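Local coordinates for putative yopH targeting protein (Yersinia pestis, PDB 4GF3) that probably acts as a type III secretion chaperone that binds the effector YopH and targets it for secretion, at residues K46-F51 against L95-T100; A50-G55 against W89-Q94. One frame throughout, in Å; residues are numbered along the deposited sequence.

Contact 1. Residues K46-F51 against L95-T100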
ATOM      1  N   LYS A  46       9.494 -12.389   6.880  1.00 24.64           N
ATOM      2  CA  LYS A  46       8.158 -13.005   6.675  1.00 26.01           C
ATOM      3  C   LYS A  46       7.033 -12.067   6.200  1.00 24.06           C
ATOM      4  O   LYS A  46       5.957 -12.530   5.784  1.00 22.74           O
ATOM      5  CB  LYS A  46       7.691 -13.628   7.986  1.00 28.75           C
ATOM      6  CG  LYS A  46       8.494 -14.821   8.410  1.00 33.62           C
ATOM      7  CD  LYS A  46       8.114 -16.100   7.688  1.00 39.19           C
ATOM      8  CE  LYS A  46       9.187 -17.188   7.807  1.00 43.39           C
ATOM      9  NZ  LYS A  46       9.093 -18.166   6.687  1.00 46.81           N
ATOM     10  N   GLU A  47       7.287 -10.757   6.212  1.00 20.30           N
ATOM     11  CA  GLU A  47       6.220  -9.770   6.098  1.00 19.09           C
ATOM     12  C   GLU A  47       6.541  -8.693   5.105  1.00 18.40           C
ATOM     13  O   GLU A  47       7.712  -8.307   4.913  1.00 18.31           O
ATOM     14  CB  GLU A  47       5.880  -9.147   7.429  1.00 19.95           C
ATOM     15  CG  GLU A  47       5.422 -10.129   8.472  1.00 23.01           C
ATOM     16  CD  GLU A  47       5.217  -9.407   9.816  1.00 26.26           C
ATOM     17  OE1 GLU A  47       6.146  -9.290  10.625  1.00 28.17           O
ATOM     18  OE2 GLU A  47       4.155  -8.886  10.042  1.00 29.03           O
ATOM     19  N   LEU A  48       5.506  -8.178   4.481  1.00 17.65           N
ATOM     20  CA  LEU A  48       5.646  -6.988   3.679  1.00 17.57           C
ATOM     21  C   LEU A  48       4.681  -5.922   4.122  1.00 16.46           C
ATOM     22  O   LEU A  48       3.753  -6.159   4.898  1.00 16.45           O
ATOM     23  CB  LEU A  48       5.473  -7.246   2.176  1.00 18.97           C
ATOM     24  CG  LEU A  48       3.980  -7.391   1.696  1.00 20.04           C
ATOM     25  CD1 LEU A  48       3.849  -7.008   0.222  1.00 21.93           C
ATOM     26  CD2 LEU A  48       3.427  -8.781   1.933  1.00 21.09           C
ATOM     27  N   VAL A  49       4.921  -4.729   3.620  1.00 16.16           N
ATOM     28  CA  VAL A  49       3.961  -3.635   3.793  1.00 16.02           C
ATOM     29  C   VAL A  49       3.579  -3.021   2.492  1.00 16.72           C
ATOM     30  O   VAL A  49       4.355  -3.021   1.516  1.00 17.52           O
ATOM     31  CB  VAL A  49       4.477  -2.497   4.676  1.00 16.84           C
ATOM     32  CG1 VAL A  49       4.636  -2.962   6.124  1.00 18.34           C
ATOM     33  CG2 VAL A  49       5.804  -1.951   4.102  1.00 16.48           C
ATOM     34  N   ALA A  50       2.357  -2.490   2.487  1.00 16.96           N
ATOM     35  CA  ALA A  50       1.831  -1.663   1.443  1.00 17.09           C
ATOM     36  C   ALA A  50       1.383  -0.374   2.107  1.00 17.20           C
ATOM     37  O   ALA A  50       0.749  -0.368   3.194  1.00 16.26           O
ATOM     38  CB  ALA A  50       0.671  -2.341   0.760  1.00 17.24           C
ATOM     39  N   PHE A  51       1.802   0.733   1.549  1.00 17.13           N
ATOM     40  CA  PHE A  51       1.553   2.032   2.228  1.00 17.13           C
ATOM     41  C   PHE A  51       1.534   3.206   1.280  1.00 17.11           C
ATOM     42  O   PHE A  51       2.140   3.151   0.182  1.00 16.87           O
ATOM     43  CB  PHE A  51       2.554   2.273   3.397  1.00 17.56           C
ATOM     44  CG  PHE A  51       3.959   2.528   2.972  1.00 16.78           C
ATOM     45  CD1 PHE A  51       4.427   3.848   2.784  1.00 18.47           C
ATOM     46  CD2 PHE A  51       4.826   1.477   2.748  1.00 16.26           C
ATOM     47  CE1 PHE A  51       5.716   4.085   2.395  1.00 18.47           C
ATOM     48  CE2 PHE A  51       6.140   1.725   2.407  1.00 18.01           C
ATOM     49  CZ  PHE A  51       6.584   3.026   2.234  1.00 17.88           C
ATOM     50  N   LEU A  95       1.398  -7.379   6.161  1.00 17.98           N
ATOM     51  CA  LEU A  95       0.933  -8.678   5.724  1.00 19.43           C
ATOM     52  C   LEU A  95       2.068  -9.725   5.705  1.00 19.32           C
ATOM     53  O   LEU A  95       3.210  -9.459   5.377  1.00 19.15           O
ATOM     54  CB  LEU A  95       0.377  -8.584   4.295  1.00 21.18           C
ATOM     55  CG  LEU A  95      -0.759  -7.564   4.078  1.00 23.38           C
ATOM     56  CD1 LEU A  95      -0.285  -6.403   3.217  1.00 24.70           C
ATOM     57  CD2 LEU A  95      -1.998  -8.257   3.519  1.00 23.49           C
ATOM     58  N   ASN A  96       1.672 -10.956   5.923  1.00 18.96           N
ATOM     59  CA  ASN A  96       2.498 -12.064   5.791  1.00 20.77           C
ATOM     60  C   ASN A  96       2.618 -12.458   4.335  1.00 21.52           C
ATOM     61  O   ASN A  96       1.617 -12.725   3.657  1.00 21.81           O
ATOM     62  CB  ASN A  96       1.912 -13.221   6.615  1.00 21.99           C
ATOM     63  CG  ASN A  96       2.737 -14.431   6.566  1.00 26.18           C
ATOM     64  OD1 ASN A  96       2.651 -15.222   5.625  1.00 25.42           O
ATOM     65  ND2 ASN A  96       3.525 -14.667   7.673  1.00 27.21           N
ATOM     66  N   ILE A  97       3.865 -12.575   3.877  1.00 20.89           N
ATOM     67  CA  ILE A  97       4.167 -12.860   2.456  1.00 22.02           C
ATOM     68  C   ILE A  97       3.545 -14.175   2.031  1.00 24.93           C
ATOM     69  O   ILE A  97       2.948 -14.291   0.953  1.00 24.36           O
ATOM     70  CB  ILE A  97       5.688 -12.885   2.212  1.00 23.01           C
ATOM     71  CG1 ILE A  97       6.265 -11.459   2.333  1.00 21.52           C
ATOM     72  CG2 ILE A  97       6.048 -13.461   0.819  1.00 25.69           C
ATOM     73  CD1 ILE A  97       7.744 -11.423   2.568  1.00 23.30           C
ATOM     74  N   ASN A  98       3.732 -15.200   2.835  1.00 26.59           N
ATOM     75  CA  ASN A  98       3.173 -16.480   2.470  1.00 30.10           C
ATOM     76  C   ASN A  98       1.626 -16.578   2.625  1.00 29.01           C
ATOM     77  O   ASN A  98       1.001 -17.381   1.948  1.00 34.11           O
ATOM     78  CB  ASN A  98       3.857 -17.609   3.239  1.00 34.75           C
ATOM     79  CG  ASN A  98       3.450 -18.994   2.723  1.00 41.01           C
ATOM     80  OD1 ASN A  98       2.489 -19.619   3.229  1.00 45.14           O
ATOM     81  ND2 ASN A  98       4.149 -19.471   1.696  1.00 42.96           N
ATOM     82  N   ASP A  99       1.013 -15.809   3.489  1.00 27.06           N
ATOM     83  CA  ASP A  99      -0.412 -15.994   3.756  1.00 29.57           C
ATOM     84  C   ASP A  99      -1.265 -15.117   2.782  1.00 30.07           C
ATOM     85  O   ASP A  99      -2.494 -15.230   2.785  1.00 28.00           O
ATOM     86  CB  ASP A  99      -0.811 -15.570   5.183  1.00 30.26           C
ATOM     87  CG  ASP A  99      -0.166 -16.432   6.294  1.00 33.10           C
ATOM     88  OD1 ASP A  99       0.307 -17.574   5.973  1.00 35.55           O
ATOM     89  OD2 ASP A  99      -0.116 -15.844   7.445  1.00 34.59           O
ATOM     90  N   THR A 100      -0.638 -14.185   2.032  1.00 28.15           N
ATOM     91  CA  THR A 100      -1.443 -13.173   1.327  1.00 28.35           C
ATOM     92  C   THR A 100      -1.576 -13.669  -0.114  1.00 29.63           C
ATOM     93  O   THR A 100      -1.053 -14.669  -0.418  1.00 38.47           O
ATOM     94  CB  THR A 100      -0.859 -11.727   1.559  1.00 26.57           C
ATOM     95  OG1 THR A 100      -1.782 -10.707   1.070  1.00 28.09           O
ATOM     96  CG2 THR A 100       0.408 -11.542   0.845  1.00 27.17           C
TER
HETATM   97  O   HOH W   1       5.708 -15.183   5.035  1.00 22.76           O
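In the antiparallel sheet of this CesT-family chaperone, the start of strand 47-56 meets the end of strand 88-96, which the chain leaves here in a short turn at 97-99. Side chains alternate between two faces: Leu48, Leu95 and Ala50 lie on the face packed against helices, while Glu47 and Asn96 project from the other. Leu48 has its CG in the crowded position between the backbone N and the carbonyl carbon (chi1 79°), which lays its CD2 branch obliquely across Leu95. That methyl rests against Leu95 CB at 3.9 Å and equally close to Ile97 CG1, so one branch bridges the strand and the turn. Leucines suit this buried face, which Tyr4 and Leu7 of helix 4-15 and Leu105 of helix 102-118 close from outside, and Ile97, buried at the start of the turn, extends the apolar patch. On the polar face, Glu47 is extended beyond CG; one carboxylate oxygen takes Asn44 before its own strand and the other reaches across to Gln94, so an acid suits this place between two amides. Leu48 and Leu95 are joined by two backbone bonds, Leu48 N to Leu95 O at 2.8 Å and Leu95 N to Leu48 O at 2.9 Å, both nearly along the C=O axis. Asn96, with CG anti to the backbone N, folds back on the turn that follows, where its OD1 weakly accepts Asp99 N at 2.8 Å. Where the strand pair ends, Lys46 O has two donors: Ile97 N at 2.8 Å, almost straight (171°), and a water that also accepts from Asn98 N.

Contact 2. Residues A50-G55 against W89-Q94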
ATOM      1  N   ALA A  50       2.357  -2.490   2.487  1.00 16.96           N
ATOM      2  CA  ALA A  50       1.831  -1.663   1.443  1.00 17.09           C
ATOM      3  C   ALA A  50       1.383  -0.374   2.107  1.00 17.20           C
ATOM      4  O   ALA A  50       0.749  -0.368   3.194  1.00 16.26           O
ATOM      5  CB  ALA A  50       0.671  -2.341   0.760  1.00 17.24           C
ATOM      6  N   PHE A  51       1.802   0.733   1.549  1.00 17.13           N
ATOM      7  CA  PHE A  51       1.553   2.032   2.228  1.00 17.13           C
ATOM      8  C   PHE A  51       1.534   3.206   1.280  1.00 17.11           C
ATOM      9  O   PHE A  51       2.140   3.151   0.182  1.00 16.87           O
ATOM     10  CB  PHE A  51       2.554   2.273   3.397  1.00 17.56           C
ATOM     11  CG  PHE A  51       3.959   2.528   2.972  1.00 16.78           C
ATOM     12  CD1 PHE A  51       4.427   3.848   2.784  1.00 18.47           C
ATOM     13  CD2 PHE A  51       4.826   1.477   2.748  1.00 16.26           C
ATOM     14  CE1 PHE A  51       5.716   4.085   2.395  1.00 18.47           C
ATOM     15  CE2 PHE A  51       6.140   1.725   2.407  1.00 18.01           C
ATOM     16  CZ  PHE A  51       6.584   3.026   2.234  1.00 17.88           C
ATOM     17  N   MET A  52       0.867   4.276   1.713  1.00 17.17           N
ATOM     18  CA  MET A  52       0.750   5.503   0.924  1.00 18.60           C
ATOM     19  C   MET A  52       0.675   6.734   1.840  1.00 19.53           C
ATOM     20  O   MET A  52       0.133   6.677   2.984  1.00 21.02           O
ATOM     21  CB  MET A  52      -0.449   5.433  -0.023  1.00 20.80           C
ATOM     22  CG  MET A  52      -1.812   5.430   0.597  1.00 23.01           C
ATOM     23  SD  MET A  52      -3.065   5.584  -0.671  1.00 27.01           S
ATOM     24  CE  MET A  52      -2.987   7.313  -1.121  1.00 28.53           C
ATOM     25  N   ARG A  53       1.210   7.838   1.343  1.00 20.77           N
ATOM     26  CA  ARG A  53       0.984   9.136   1.961  1.00 22.54           C
ATOM     27  C   ARG A  53      -0.301   9.700   1.372  1.00 22.20           C
ATOM     28  O   ARG A  53      -0.482   9.793   0.146  1.00 22.61           O
ATOM     29  CB  ARG A  53       2.162  10.094   1.750  1.00 24.52           C
ATOM     30  CG  ARG A  53       2.063  11.476   2.463  1.00 28.23           C
ATOM     31  CD  ARG A  53       3.450  12.130   2.536  1.00 32.23           C
ATOM     32  NE  ARG A  53       3.513  13.483   3.138  1.00 36.69           N
ATOM     33  CZ  ARG A  53       3.376  14.620   2.458  1.00 41.60           C
ATOM     34  NH1 ARG A  53       3.098  14.590   1.157  1.00 42.25           N
ATOM     35  NH2 ARG A  53       3.478  15.809   3.078  1.00 46.73           N
ATOM     36  N   ALA A  54      -1.199  10.087   2.256  1.00 22.36           N
ATOM     37  CA  ALA A  54      -2.404  10.761   1.860  1.00 23.91           C
ATOM     38  C   ALA A  54      -2.346  12.269   2.260  1.00 26.03           C
ATOM     39  O   ALA A  54      -1.237  12.843   2.463  1.00 27.27           O
ATOM     40  CB  ALA A  54      -3.591  10.024   2.466  1.00 23.11           C
ATOM     41  N   GLY A  55      -3.513  12.889   2.447  1.00 25.55           N
ATOM     42  CA  GLY A  55      -3.604  14.351   2.665  1.00 27.47           C
ATOM     43  C   GLY A  55      -3.395  14.767   4.103  1.00 26.88           C
ATOM     44  O   GLY A  55      -3.255  13.923   5.013  1.00 26.47           O
ATOM     45  N   TRP A  89      -1.566  12.080   6.756  1.00 22.91           N
ATOM     46  CA  TRP A  89      -1.885  10.703   7.006  1.00 21.39           C
ATOM     47  C   TRP A  89      -0.961   9.796   6.212  1.00 20.76           C
ATOM     48  O   TRP A  89      -0.688  10.030   5.026  1.00 21.08           O
ATOM     49  CB  TRP A  89      -3.324  10.412   6.637  1.00 21.86           C
ATOM     50  CG  TRP A  89      -4.287  11.056   7.584  1.00 24.14           C
ATOM     51  CD1 TRP A  89      -5.183  12.085   7.336  1.00 26.84           C
ATOM     52  CD2 TRP A  89      -4.496  10.661   8.935  1.00 24.69           C
ATOM     53  NE1 TRP A  89      -5.926  12.336   8.458  1.00 28.14           N
ATOM     54  CE2 TRP A  89      -5.530  11.474   9.451  1.00 28.11           C
ATOM     55  CE3 TRP A  89      -3.933   9.685   9.738  1.00 24.37           C
ATOM     56  CZ2 TRP A  89      -5.980  11.359  10.777  1.00 29.54           C
ATOM     57  CZ3 TRP A  89      -4.375   9.583  11.072  1.00 27.59           C
ATOM     58  CH2 TRP A  89      -5.404  10.398  11.548  1.00 28.21           C
ATOM     59  N   LEU A  90      -0.499   8.769   6.891  1.00 20.10           N
ATOM     60  CA  LEU A  90       0.271   7.703   6.273  1.00 20.05           C
ATOM     61  C   LEU A  90      -0.523   6.421   6.525  1.00 17.95           C
ATOM     62  O   LEU A  90      -0.629   5.956   7.674  1.00 17.11           O
ATOM     63  CB  LEU A  90       1.646   7.610   6.920  1.00 22.37           C
ATOM     64  CG  LEU A  90       2.742   6.840   6.141  1.00 27.43           C
ATOM     65  CD1 LEU A  90       4.091   7.159   6.754  1.00 31.22           C
ATOM     66  CD2 LEU A  90       2.516   5.336   6.097  1.00 25.77           C
ATOM     67  N   LEU A  91      -1.039   5.845   5.440  1.00 18.82           N
ATOM     68  CA  LEU A  91      -1.988   4.729   5.474  1.00 17.63           C
ATOM     69  C   LEU A  91      -1.221   3.471   5.113  1.00 17.22           C
ATOM     70  O   LEU A  91      -0.370   3.472   4.171  1.00 16.55           O
ATOM     71  CB  LEU A  91      -3.112   4.978   4.496  1.00 19.36           C
ATOM     72  CG  LEU A  91      -3.853   6.313   4.577  1.00 22.09           C
ATOM     73  CD1 LEU A  91      -4.935   6.337   3.514  1.00 23.82           C
ATOM     74  CD2 LEU A  91      -4.369   6.514   5.979  1.00 21.13           C
ATOM     75  N   TRP A  92      -1.435   2.384   5.853  1.00 16.63           N
ATOM     76  CA  TRP A  92      -0.557   1.274   5.700  1.00 16.38           C
ATOM     77  C   TRP A  92      -1.225  -0.052   6.113  1.00 16.96           C
ATOM     78  O   TRP A  92      -2.219  -0.124   6.873  1.00 17.74           O
ATOM     79  CB  TRP A  92       0.781   1.448   6.453  1.00 16.32           C
ATOM     80  CG  TRP A  92       0.634   1.553   7.962  1.00 16.48           C
ATOM     81  CD1 TRP A  92       0.533   2.716   8.687  1.00 18.80           C
ATOM     82  CD2 TRP A  92       0.683   0.482   8.936  1.00 15.30           C
ATOM     83  NE1 TRP A  92       0.564   2.445  10.027  1.00 17.83           N
ATOM     84  CE2 TRP A  92       0.552   1.087  10.216  1.00 16.50           C
ATOM     85  CE3 TRP A  92       0.737  -0.941   8.849  1.00 15.58           C
ATOM     86  CZ2 TRP A  92       0.541   0.331  11.397  1.00 16.19           C
ATOM     87  CZ3 TRP A  92       0.685  -1.682  10.008  1.00 15.04           C
ATOM     88  CH2 TRP A  92       0.614  -1.040  11.267  1.00 16.73           C
ATOM     89  N   SER A  93      -0.730  -1.102   5.504  1.00 17.30           N
ATOM     90  CA  SER A  93      -1.142  -2.463   5.909  1.00 16.10           C
ATOM     91  C   SER A  93       0.099  -3.348   5.925  1.00 17.53           C
ATOM     92  O   SER A  93       1.027  -3.206   5.083  1.00 17.99           O
ATOM     93  CB  SER A  93      -2.212  -3.092   4.982  1.00 16.58           C
ATOM     94  OG  SER A  93      -2.705  -4.299   5.554  1.00 17.70           O
ATOM     95  N   GLN A  94       0.124  -4.258   6.895  1.00 17.59           N
ATOM     96  CA  GLN A  94       1.244  -5.159   7.117  1.00 17.65           C
ATOM     97  C   GLN A  94       0.755  -6.599   7.002  1.00 19.05           C
ATOM     98  O   GLN A  94      -0.198  -6.949   7.642  1.00 18.88           O
ATOM     99  CB  GLN A  94       1.896  -4.873   8.496  1.00 18.70           C
ATOM    100  CG  GLN A  94       3.150  -5.712   8.768  1.00 18.48           C
ATOM    101  CD  GLN A  94       3.979  -5.152   9.954  1.00 18.50           C
ATOM    102  OE1 GLN A  94       4.006  -3.927  10.232  1.00 18.42           O
ATOM    103  NE2 GLN A  94       4.687  -6.037  10.606  1.00 20.56           N
TER
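Six main-chain hydrogen bonds join strands 50-55 and 89-94, whose segment axes run antiparallel at 170° and 4.7 Å apart at closest. Ala50 with Ser93 and Met52 with Leu91 are hydrogen-bonded pairs, each linked in both directions; Leu91 N to Met52 O measures 2.8 Å. Near the end Ala54 N still donates to Trp89 O, but Trp89 N turns to Gly55 O at 3.0 Å, from above the carbonyl plane, while Ala54 O takes His88 ND1.

Apolar contacts fall on both faces. Met52 and Leu91 lie side by side, CG to CB at 4.1 Å, and the small Ala54 lets Leu91 CD1 come to 4.1 Å from its CB; Ala116 of helix 102-118 fits against Met52 and Ala54. On the other face Phe51 CB sits 3.6 Å from Trp92 CB, and both rings swing away from the opposing strand, each CG in the crowded position. Leu90 CD2 crosses obliquely at the Phe51 ring, and Phe51 packs on an apolar side chain of another protein.

Polar ends find partners elsewhere: Arg53 NE makes a salt bridge with Asp84, and NE1 of buried Trp89 is hydrogen-bonded to Gln62. Such helix-backed antiparallel pairing is typical of the type III secretion chaperone fold.

Both contacts join strand 47-56 to strand 88-96, and Ala50 and Phe51 belong to each, so they form one continuous pairing read at two points. Contact 2 is the buried part, toward the other end of the pairing, its centre about 6 Å from the centre of the chain; apolar side chains on both faces accompany six backbone bonds, regular until the change of partner at Gly55. Contact 1 has its centre about 10 Å from the centre of the chain and is partly buried: its leucine and isoleucine packing gives way to amides, a carboxylate and a bound water as the chain turns off the sheet. Val49 CG1, packed on Gln94 CG at 4.1 Å, ties the two together.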